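Local coordinates for oligopeptide ABC transporter, periplasmic oligopeptide-binding protein, putative (Thermotoga maritima MSB8, PDB 5IPW) that probably binds oligopeptides as the extracytoplasmic solute-binding component of an ABC transporter and delivers them for uptake across the membrane, at residues Phe361-Ser366 with Lys403-Tyr408. Numbering follows the deposited sequence.
Sequences FRQALS and KAYAEY
S366 OG, 3.6 Å from Y405 CB, turns back onto its own helix. Its single proton has two backbone carbonyls to choose from, Q363 O at 3.0 Å from OG and R362 O at 3.2 Å. A chi1 of 40° swings OG back over the helix, and from there it reaches the preceding turn. S366 CB in turn rests 3.4 Å from Y405 O, a carbonyl that accepts a hydrogen bond from R371 NH1. The larger part of the contact is Q363 laid over one face of the Y405 ring. Q363 CG stands almost directly above the ring centre, 3.7 Å from the centroid and 13° off the normal, a CH-pi contact. Beyond CG the side chain runs straight on, carrying the amide toward the phenol end with its plane tilted just 18° from that of the ring. Q363 NE2 comes within 3.2 Å of Y405 OH at an angle poor for a hydrogen bond, so the amide is better read as stacked on the ring. An alanine in place of Y405 removes the ring beneath Q363 and would probably set its amide free to turn and open a gap beside the helix. A404, with positive phi, leaves helical geometry after helix 399-403, and the following loop brings Y405 against helix 359-367, where it also touches L367. The contact thus joins the loop between helices 399-403 and 410-420 to helix 359-367, within the family 5 solute-binding fold. Around it, F361 and A364 pack on L417 of helix 410-420, Q363 touches L416, W461 NE1 of helix 448-462 hydrogen-bonds L365 O, and L365 and S366 lie on I589 of strand 589-591, at the edge of a mixed sheet.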
# COMPACT_ATOMS: atom_id res chain seq x y z
N PHE A 361 -4.28 32.34 -8.32
CA PHE A 361 -3.13 32.53 -7.44
C PHE A 361 -2.35 31.22 -7.31
O PHE A 361 -1.12 31.23 -7.33
CB PHE A 361 -3.55 33.05 -6.05
CG PHE A 361 -2.37 33.35 -5.15
CD1 PHE A 361 -1.48 34.37 -5.47
CD2 PHE A 361 -2.13 32.59 -4.01
CE1 PHE A 361 -0.37 34.63 -4.66
CE2 PHE A 361 -1.03 32.85 -3.20
CZ PHE A 361 -0.15 33.88 -3.53
N ARG A 362 -3.08 30.11 -7.19
CA ARG A 362 -2.45 28.80 -7.05
C ARG A 362 -1.80 28.37 -8.37
O ARG A 362 -0.62 28.01 -8.40
CB ARG A 362 -3.46 27.76 -6.55
CG ARG A 362 -4.13 28.18 -5.24
CD ARG A 362 -4.90 27.06 -4.58
NE ARG A 362 -6.09 26.65 -5.34
CZ ARG A 362 -7.34 27.01 -5.06
NH1 ARG A 362 -7.64 27.83 -4.06
NH2 ARG A 362 -8.33 26.54 -5.82
N GLN A 363 -2.57 28.45 -9.46
CA GLN A 363 -2.04 28.22 -10.82
C GLN A 363 -0.72 28.97 -10.99
O GLN A 363 0.30 28.39 -11.40
CB GLN A 363 -3.04 28.68 -11.88
CG GLN A 363 -4.28 27.80 -11.98
CD GLN A 363 -5.39 28.38 -12.85
OE1 GLN A 363 -5.30 29.51 -13.33
NE2 GLN A 363 -6.44 27.60 -13.06
N ALA A 364 -0.74 30.26 -10.63
CA ALA A 364 0.45 31.10 -10.69
C ALA A 364 1.58 30.56 -9.82
O ALA A 364 2.74 30.51 -10.25
CB ALA A 364 0.10 32.53 -10.27
N LEU A 365 1.25 30.17 -8.59
CA LEU A 365 2.25 29.70 -7.63
C LEU A 365 2.99 28.45 -8.12
O LEU A 365 4.19 28.33 -7.90
CB LEU A 365 1.65 29.44 -6.24
CG LEU A 365 1.45 30.60 -5.26
CD1 LEU A 365 0.98 30.05 -3.92
CD2 LEU A 365 2.71 31.43 -5.05
N SER A 366 2.27 27.53 -8.77
CA SER A 366 2.89 26.31 -9.32
C SER A 366 3.76 26.60 -10.55
O SER A 366 4.90 26.14 -10.63
CB SER A 366 1.86 25.20 -9.63
OG SER A 366 0.65 25.68 -10.20
N LYS A 403 0.03 16.84 -14.91
CA LYS A 403 0.64 18.00 -15.56
C LYS A 403 0.07 19.33 -15.12
O LYS A 403 0.80 20.33 -15.08
CB LYS A 403 0.60 17.86 -17.09
CG LYS A 403 1.76 17.05 -17.68
CD LYS A 403 3.06 17.20 -16.89
CE LYS A 403 4.06 16.10 -17.19
NZ LYS A 403 5.03 15.97 -16.07
N ALA A 404 -1.23 19.37 -14.82
CA ALA A 404 -1.80 20.49 -14.07
C ALA A 404 -1.27 21.81 -14.61
O ALA A 404 -1.50 22.15 -15.78
CB ALA A 404 -1.47 20.33 -12.59
N TYR A 405 -0.57 22.56 -13.76
CA TYR A 405 0.25 23.68 -14.17
C TYR A 405 1.64 23.34 -13.68
O TYR A 405 2.21 24.02 -12.82
CB TYR A 405 -0.29 24.95 -13.55
CG TYR A 405 -1.58 25.42 -14.16
CD1 TYR A 405 -2.77 24.72 -13.96
CD2 TYR A 405 -1.63 26.57 -14.95
CE1 TYR A 405 -3.96 25.15 -14.52
CE2 TYR A 405 -2.81 27.01 -15.51
CZ TYR A 405 -3.97 26.30 -15.30
OH TYR A 405 -5.15 26.74 -15.87
N ALA A 406 2.17 22.26 -14.24
CA ALA A 406 3.46 21.71 -13.83
C ALA A 406 4.65 22.37 -14.52
O ALA A 406 5.79 22.16 -14.09
CB ALA A 406 3.49 20.20 -14.07
N GLU A 407 4.40 23.18 -15.56
CA GLU A 407 5.49 23.80 -16.33
C GLU A 407 6.23 24.85 -15.50
O GLU A 407 5.66 25.45 -14.59
CB GLU A 407 4.99 24.49 -17.61
CG GLU A 407 3.97 23.70 -18.40
CD GLU A 407 2.56 23.99 -17.94
OE1 GLU A 407 2.03 25.07 -18.29
OE2 GLU A 407 1.98 23.15 -17.22
N TYR A 408 7.50 25.05 -15.83
CA TYR A 408 8.28 26.15 -15.27
C TYR A 408 8.11 27.39 -16.15
O TYR A 408 8.97 27.71 -16.96
CB TYR A 408 9.76 25.75 -15.16
CG TYR A 408 10.67 26.88 -14.74
CD1 TYR A 408 10.42 27.60 -13.56
CD2 TYR A 408 11.77 27.25 -15.51
CE1 TYR A 408 11.24 28.64 -13.17
CE2 TYR A 408 12.60 28.29 -15.12
CZ TYR A 408 12.34 28.98 -13.95
OH TYR A 408 13.17 30.00 -13.56